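PDB 2A9S: competence/damage-inducible protein CinA from Agrobacterium tumefaciens, which is of uncharacterised function but belongs to the CinA C-terminal family, whose relatives include nicotinamide-nucleotide amidases, so a similar deamidation of nicotinamide mononucleotide is possible. Local coordinates for residues 15-20 against 161-166; 20-25 against 50-55; 26-31 against 41-46. All blocks are in the same frame, centred on the assembly; numbering follows the deposited sequence.

Contact 1: 15-20 against 161-166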
# COMPACT_ATOMS: atom_id res chain seq x y z
N ARG A 15 -12.68 1.22 11.15
CA ARG A 15 -12.83 1.95 12.41
C ARG A 15 -12.90 0.96 13.57
O ARG A 15 -12.28 1.21 14.60
CB ARG A 15 -14.10 2.81 12.41
CG ARG A 15 -14.09 3.90 13.53
CD ARG A 15 -15.13 4.99 13.28
NE ARG A 15 -14.90 5.70 12.01
CZ ARG A 15 -13.97 6.63 11.81
NH1 ARG A 15 -13.86 7.21 10.61
NH2 ARG A 15 -13.15 7.01 12.78
N ARG A 16 -13.60 -0.17 13.38
CA ARG A 16 -13.73 -1.21 14.41
C ARG A 16 -12.35 -1.79 14.76
O ARG A 16 -11.99 -1.94 15.93
CB ARG A 16 -14.72 -2.31 13.99
CG ARG A 16 -14.58 -3.55 14.87
CD ARG A 16 -15.83 -4.39 14.91
NE ARG A 16 -15.65 -5.50 15.86
CZ ARG A 16 -16.41 -6.59 15.86
NH1 ARG A 16 -17.38 -6.72 14.97
NH2 ARG A 16 -16.18 -7.56 16.74
N ILE A 17 -11.55 -2.05 13.73
CA ILE A 17 -10.21 -2.61 13.94
C ILE A 17 -9.34 -1.63 14.75
O ILE A 17 -8.69 -2.04 15.72
CB ILE A 17 -9.56 -2.98 12.60
CG1 ILE A 17 -10.32 -4.19 11.98
CG2 ILE A 17 -8.08 -3.29 12.79
CD1 ILE A 17 -10.05 -4.35 10.46
N ILE A 18 -9.32 -0.36 14.35
CA ILE A 18 -8.48 0.63 15.05
C ILE A 18 -8.98 0.75 16.49
O ILE A 18 -8.18 0.76 17.43
CB ILE A 18 -8.47 2.00 14.33
CG1 ILE A 18 -7.97 1.86 12.87
CG2 ILE A 18 -7.62 3.00 15.07
CD1 ILE A 18 -6.69 1.08 12.68
N THR A 19 -10.31 0.80 16.65
CA THR A 19 -10.90 0.99 17.97
C THR A 19 -10.60 -0.19 18.92
O THR A 19 -10.24 0.01 20.07
CB THR A 19 -12.41 1.26 17.84
OG1 THR A 19 -12.62 2.39 16.96
CG2 THR A 19 -12.99 1.59 19.20
N ASP A 20 -10.71 -1.41 18.40
CA ASP A 20 -10.47 -2.64 19.17
C ASP A 20 -8.99 -2.86 19.46
O ASP A 20 -8.62 -3.21 20.59
CB ASP A 20 -11.07 -3.85 18.44
CG ASP A 20 -12.57 -4.04 18.70
OD1 ASP A 20 -13.15 -3.40 19.62
OD2 ASP A 20 -13.16 -4.87 17.98
N MET A 161 -11.86 -10.53 8.20
CA MET A 161 -10.94 -11.56 8.68
C MET A 161 -10.00 -11.10 9.79
O MET A 161 -9.74 -11.87 10.73
CB MET A 161 -10.15 -12.15 7.52
CG MET A 161 -11.01 -12.95 6.55
SD MET A 161 -10.11 -13.42 5.06
CE MET A 161 -8.84 -14.52 5.71
N LEU A 162 -9.47 -9.88 9.69
CA LEU A 162 -8.66 -9.32 10.79
C LEU A 162 -9.47 -9.31 12.10
O LEU A 162 -8.97 -9.71 13.17
CB LEU A 162 -8.17 -7.91 10.46
CG LEU A 162 -6.96 -7.87 9.54
CD1 LEU A 162 -6.66 -6.38 9.16
CD2 LEU A 162 -5.77 -8.52 10.22
N ILE A 163 -10.71 -8.84 12.01
CA ILE A 163 -11.60 -8.85 13.18
C ILE A 163 -11.78 -10.27 13.72
O ILE A 163 -11.62 -10.49 14.93
CB ILE A 163 -12.96 -8.20 12.88
CG1 ILE A 163 -12.75 -6.72 12.59
CG2 ILE A 163 -13.96 -8.42 14.07
CD1 ILE A 163 -13.87 -6.03 11.78
N ALA A 164 -12.04 -11.23 12.83
CA ALA A 164 -12.25 -12.62 13.23
C ALA A 164 -11.01 -13.24 13.87
O ALA A 164 -11.12 -13.96 14.89
CB ALA A 164 -12.71 -13.46 12.05
N LEU A 165 -9.84 -12.96 13.29
CA LEU A 165 -8.57 -13.47 13.81
C LEU A 165 -8.32 -12.92 15.20
O LEU A 165 -7.87 -13.68 16.07
CB LEU A 165 -7.40 -13.13 12.88
CG LEU A 165 -6.01 -13.68 13.24
CD1 LEU A 165 -5.92 -15.18 12.98
CD2 LEU A 165 -4.94 -12.94 12.43
N ASN A 166 -8.64 -11.65 15.44
CA ASN A 166 -8.54 -11.10 16.80
C ASN A 166 -9.49 -11.73 17.82
O ASN A 166 -9.10 -12.00 18.97
CB ASN A 166 -8.75 -9.60 16.81
CG ASN A 166 -8.54 -9.00 18.21
OD1 ASN A 166 -7.60 -9.36 18.92
ND2 ASN A 166 -9.43 -8.10 18.61
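Ile17 and Ile163 meet at the closest backbone approach of the two segments, their CA atoms 6.4 Å apart, and the contact is mostly apolar. CG1 of Ile17 lies 3.6 Å from CG1 of Ile163, the two side chains running obliquely over one another. In both isoleucines CG1 is anti to the carbonyl carbon (chi1 -69° in Ile17), which sends the longer branch into the interface. The end of the Ile17 branch carries on past Ile163: its CD1 comes within 4.0 Å of Leu162 CB, meeting that side chain at about a right angle.

The segments belong to helices 8-24 and 147-167, the first and last helices of the chain, which pack side by side on one face of the central mixed sheet. The short segments point nearly the same way, with axes 31° apart and 10.1 Å at closest approach. Leu162 also touches Phe102 and Val104 of strand 102-108, on the sheet side of helix 147-167.

The second kind of contact involves a charged side chain. Arg16 extends across Ile163, and CG2 of that residue sits over the centre of the guanidinium face, 3.5 Å from Arg16 CZ. Above this methyl the flat group keeps its polar edge for Asp20, one turn on in the same helix: a long, weak salt bridge, 3.3 Å from Arg16 NE to Asp20 OD2, is nearly straight (170° at the hydrogen), with the carboxylate oxygen in the guanidinium plane.

Contact 2: 20-25 against 50-55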
# COMPACT_ATOMS: atom_id res chain seq x y z
N ASP A 20 -10.71 -1.41 18.40
CA ASP A 20 -10.47 -2.64 19.17
C ASP A 20 -8.99 -2.86 19.46
O ASP A 20 -8.62 -3.21 20.59
CB ASP A 20 -11.07 -3.85 18.44
CG ASP A 20 -12.57 -4.04 18.70
OD1 ASP A 20 -13.15 -3.40 19.62
OD2 ASP A 20 -13.16 -4.87 17.98
N PHE A 21 -8.15 -2.69 18.44
CA PHE A 21 -6.76 -3.11 18.56
C PHE A 21 -5.99 -2.12 19.44
O PHE A 21 -5.01 -2.50 20.09
CB PHE A 21 -6.10 -3.23 17.19
CG PHE A 21 -6.51 -4.46 16.42
CD1 PHE A 21 -7.71 -5.10 16.66
CD2 PHE A 21 -5.69 -4.95 15.41
CE1 PHE A 21 -8.08 -6.24 15.92
CE2 PHE A 21 -6.06 -6.08 14.67
CZ PHE A 21 -7.24 -6.71 14.92
N THR A 22 -6.42 -0.87 19.46
CA THR A 22 -5.65 0.14 20.22
C THR A 22 -5.54 -0.23 21.73
O THR A 22 -4.42 -0.33 22.25
CB THR A 22 -6.15 1.59 20.00
OG1 THR A 22 -5.98 1.98 18.61
CG2 THR A 22 -5.35 2.55 20.90
N PRO A 23 -6.68 -0.42 22.44
CA PRO A 23 -6.56 -0.78 23.87
C PRO A 23 -5.96 -2.16 24.13
O PRO A 23 -5.46 -2.41 25.23
CB PRO A 23 -8.01 -0.73 24.39
CG PRO A 23 -8.87 -0.97 23.16
CD PRO A 23 -8.09 -0.24 22.04
N LEU A 24 -6.04 -3.04 23.14
CA LEU A 24 -5.39 -4.33 23.20
C LEU A 24 -3.87 -4.29 22.92
O LEU A 24 -3.16 -5.28 23.16
CB LEU A 24 -6.12 -5.32 22.27
CG LEU A 24 -7.54 -5.76 22.67
CD1 LEU A 24 -8.24 -6.51 21.54
CD2 LEU A 24 -7.47 -6.63 23.92
N GLY A 25 -3.37 -3.15 22.43
CA GLY A 25 -1.95 -2.97 22.12
C GLY A 25 -1.53 -3.82 20.93
O GLY A 25 -0.38 -4.26 20.84
N SER A 50 -2.32 5.16 13.28
CA SER A 50 -0.88 5.09 13.46
C SER A 50 -0.51 4.21 14.66
O SER A 50 0.58 3.65 14.70
CB SER A 50 -0.31 6.48 13.67
OG SER A 50 -1.05 7.12 14.68
N ALA A 51 -1.43 4.05 15.61
CA ALA A 51 -1.17 3.20 16.77
C ALA A 51 -1.18 1.72 16.42
O ALA A 51 -0.63 0.89 17.16
CB ALA A 51 -2.21 3.46 17.86
N VAL A 52 -1.82 1.39 15.29
CA VAL A 52 -2.19 0.01 14.97
C VAL A 52 -1.52 -0.50 13.70
O VAL A 52 -1.14 -1.66 13.62
CB VAL A 52 -3.74 -0.13 14.83
CG1 VAL A 52 -4.16 -1.53 14.27
CG2 VAL A 52 -4.44 0.17 16.16
N VAL A 53 -1.38 0.36 12.69
CA VAL A 53 -0.87 -0.11 11.42
C VAL A 53 0.66 -0.05 11.43
O VAL A 53 1.26 1.02 11.54
CB VAL A 53 -1.48 0.66 10.23
CG1 VAL A 53 -0.91 0.11 8.94
CG2 VAL A 53 -2.98 0.54 10.20
N ASP A 54 1.30 -1.20 11.35
CA ASP A 54 2.75 -1.26 11.46
C ASP A 54 3.40 -0.99 10.12
O ASP A 54 4.11 0.02 9.98
CB ASP A 54 3.18 -2.58 12.05
CG ASP A 54 4.70 -2.67 12.26
OD1 ASP A 54 5.23 -1.81 13.00
OD2 ASP A 54 5.33 -3.58 11.68
N ARG A 55 3.13 -1.84 9.14
CA ARG A 55 3.66 -1.61 7.79
C ARG A 55 2.86 -2.38 6.78
O ARG A 55 2.04 -3.24 7.13
CB ARG A 55 5.15 -2.01 7.70
CG ARG A 55 5.39 -3.50 7.91
CD ARG A 55 6.87 -3.82 8.13
NE ARG A 55 7.34 -3.25 9.39
CZ ARG A 55 8.62 -3.17 9.74
NH1 ARG A 55 9.61 -3.62 8.94
NH2 ARG A 55 8.91 -2.63 10.90
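A helix C-terminus closed by a Schellman motif packs here against the 3-10 segment leading into strand 53-59, the outermost strand on its side of the sheet within this chain. Gly25 follows helix 8-24 with a positive phi (68°), which goes with the motif's bonds back into the last turn, one of them from Gly25 N to Thr22 O at 3.0 Å. From the last turns of this helix Phe21 and Thr22 touch Val52, the residue just before strand 53-59.

Both methyls of Val52 take part. CG1 lies 3.9 Å from Phe21 CB and equally near CD2 of the ring, which it meets obliquely. CG2 touches the same CB but also comes 3.4 Å from Thr22 OG1. With CG1 anti to its backbone N (chi1 171°), Val52 presents both branches to the helix. The hydroxyl of Thr22 takes its polar partner from its own helix, the carbonyl oxygen of Ile18, so toward Val52 it acts as a packing surface; Ala51 CB flanks Thr22 OG1 more loosely at 4.1 Å.

Beyond Val52, Phe21 meets the ring of Phe102 on strand 102-108 and touches Asn166 of helix 147-167. Val52 itself is tied by backbone hydrogen bonding to Val28 of the neighbouring strand 28-32, which places the helix end over the start of these strands.

Contact 3: 26-31 against 41-46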
# COMPACT_ATOMS: atom_id res chain seq x y z
N LEU A 26 -2.45 -4.04 20.00
CA LEU A 26 -2.16 -4.91 18.86
C LEU A 26 -1.90 -4.11 17.58
O LEU A 26 -2.50 -3.04 17.37
CB LEU A 26 -3.32 -5.89 18.62
CG LEU A 26 -3.75 -6.73 19.83
CD1 LEU A 26 -5.09 -7.40 19.53
CD2 LEU A 26 -2.66 -7.73 20.30
N MET A 27 -1.06 -4.67 16.72
CA MET A 27 -0.73 -4.02 15.46
C MET A 27 -0.92 -5.00 14.31
O MET A 27 -0.91 -6.23 14.51
CB MET A 27 0.69 -3.47 15.45
CG MET A 27 0.94 -2.35 16.50
SD MET A 27 2.55 -1.54 16.31
CE MET A 27 2.08 -0.33 15.07
N VAL A 28 -1.08 -4.43 13.11
CA VAL A 28 -1.37 -5.20 11.92
C VAL A 28 -0.37 -4.86 10.81
O VAL A 28 0.11 -3.71 10.72
CB VAL A 28 -2.82 -4.94 11.41
CG1 VAL A 28 -3.06 -3.47 11.12
CG2 VAL A 28 -3.15 -5.82 10.18
N SER A 29 -0.09 -5.83 9.97
CA SER A 29 0.62 -5.57 8.73
C SER A 29 -0.16 -6.17 7.59
O SER A 29 -0.94 -7.10 7.80
CB SER A 29 2.04 -6.12 8.76
OG SER A 29 2.05 -7.52 8.88
N THR A 30 0.03 -5.62 6.40
CA THR A 30 -0.77 -6.06 5.27
C THR A 30 0.18 -6.45 4.17
O THR A 30 1.26 -5.86 4.03
CB THR A 30 -1.71 -4.90 4.78
OG1 THR A 30 -0.92 -3.80 4.32
CG2 THR A 30 -2.57 -4.36 5.96
N ALA A 31 -0.25 -7.42 3.35
CA ALA A 31 0.53 -7.85 2.21
C ALA A 31 -0.45 -7.93 1.05
O ALA A 31 -1.36 -8.75 1.10
CB ALA A 31 1.12 -9.22 2.46
N GLY A 41 -4.71 1.35 2.86
CA GLY A 41 -5.37 2.64 2.58
C GLY A 41 -6.63 2.80 3.43
O GLY A 41 -6.83 3.82 4.10
N ALA A 42 -7.47 1.78 3.42
CA ALA A 42 -8.69 1.78 4.20
C ALA A 42 -8.43 1.90 5.71
O ALA A 42 -9.05 2.71 6.37
CB ALA A 42 -9.57 0.58 3.87
N LEU A 43 -7.51 1.11 6.24
CA LEU A 43 -7.17 1.20 7.67
C LEU A 43 -6.66 2.59 8.07
O LEU A 43 -6.98 3.09 9.16
CB LEU A 43 -6.12 0.16 8.02
CG LEU A 43 -6.69 -1.26 8.04
CD1 LEU A 43 -5.53 -2.23 7.93
CD2 LEU A 43 -7.48 -1.54 9.35
N THR A 44 -5.90 3.22 7.17
CA THR A 44 -5.26 4.48 7.53
C THR A 44 -6.17 5.68 7.23
O THR A 44 -5.79 6.83 7.46
CB THR A 44 -3.88 4.64 6.89
OG1 THR A 44 -4.00 4.54 5.48
CG2 THR A 44 -2.92 3.52 7.35
N GLU A 45 -7.39 5.42 6.75
CA GLU A 45 -8.42 6.48 6.73
C GLU A 45 -8.86 6.91 8.16
O GLU A 45 -9.36 8.02 8.37
CB GLU A 45 -9.64 6.02 5.91
CG GLU A 45 -9.41 6.15 4.40
CD GLU A 45 -9.33 7.62 3.96
OE1 GLU A 45 -10.38 8.35 3.97
OE2 GLU A 45 -8.22 8.04 3.57
N ILE A 46 -8.63 6.04 9.13
CA ILE A 46 -9.07 6.23 10.50
C ILE A 46 -8.06 7.00 11.37
O ILE A 46 -6.89 6.60 11.50
CB ILE A 46 -9.39 4.86 11.13
CG1 ILE A 46 -10.30 4.02 10.20
CG2 ILE A 46 -9.89 5.01 12.59
CD1 ILE A 46 -11.63 4.62 9.88
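Leu43 reaches from helix 38-43 to touch Thr30 on strand 28-32. Its CB leaves the backbone in the direction of the strand, and CG, anti to the carbonyl carbon (chi1 -73°), continues that course. At CG the side chain forks. CD1 is the branch that makes the contact: it lies beside Thr30 CG2, 4.1 Å away, with Val28 on the same face of the strand, two residues back. An approach of Leu43 CD1 to Val28 CG1 is doubtful, since it holds for one of two conformers of Val28. The side chains of Leu43 and Thr30 lie alongside one another, running opposite ways. CD2, the other branch, is directed toward helix 8-24, and Ile17 of that helix packs against Leu43.

Strand 28-32, helix 38-43 and strand 53-59 form a beta-alpha-beta unit, and this contact lays its connecting helix on the first strand. Thr30 offers its methyl to the helix, while its OG1 has a weak hydrogen bond to Glu32. Leu159 of helix 147-167 also touches Leu43, and Leu162 of the same helix reaches Val28. A type I beta turn runs from Leu43 to Ile46; its Glu45 carboxylate forms a salt bridge with Arg151 of the second subunit.

The three contacts are nested along the chain: contact 3 (26-31 with 41-46) lies inside the loop closed by contact 2, which lies inside that closed by contact 1. Their centres are only about 9 to 10 Å apart, on one side of the chain's centre. Contacts 1 and 2 share helix 8-24 and Asp20. Contacts 2 and 3 meet through the neighbouring strands 53-59 and 28-32, where Asp54 N and Val28 O are 2.8 Å apart, a probable hydrogen bond. Together they join the chain's first and last helices to the beta-alpha-beta unit 28-59, and contacts 2 and 3 have residues touching the second subunit.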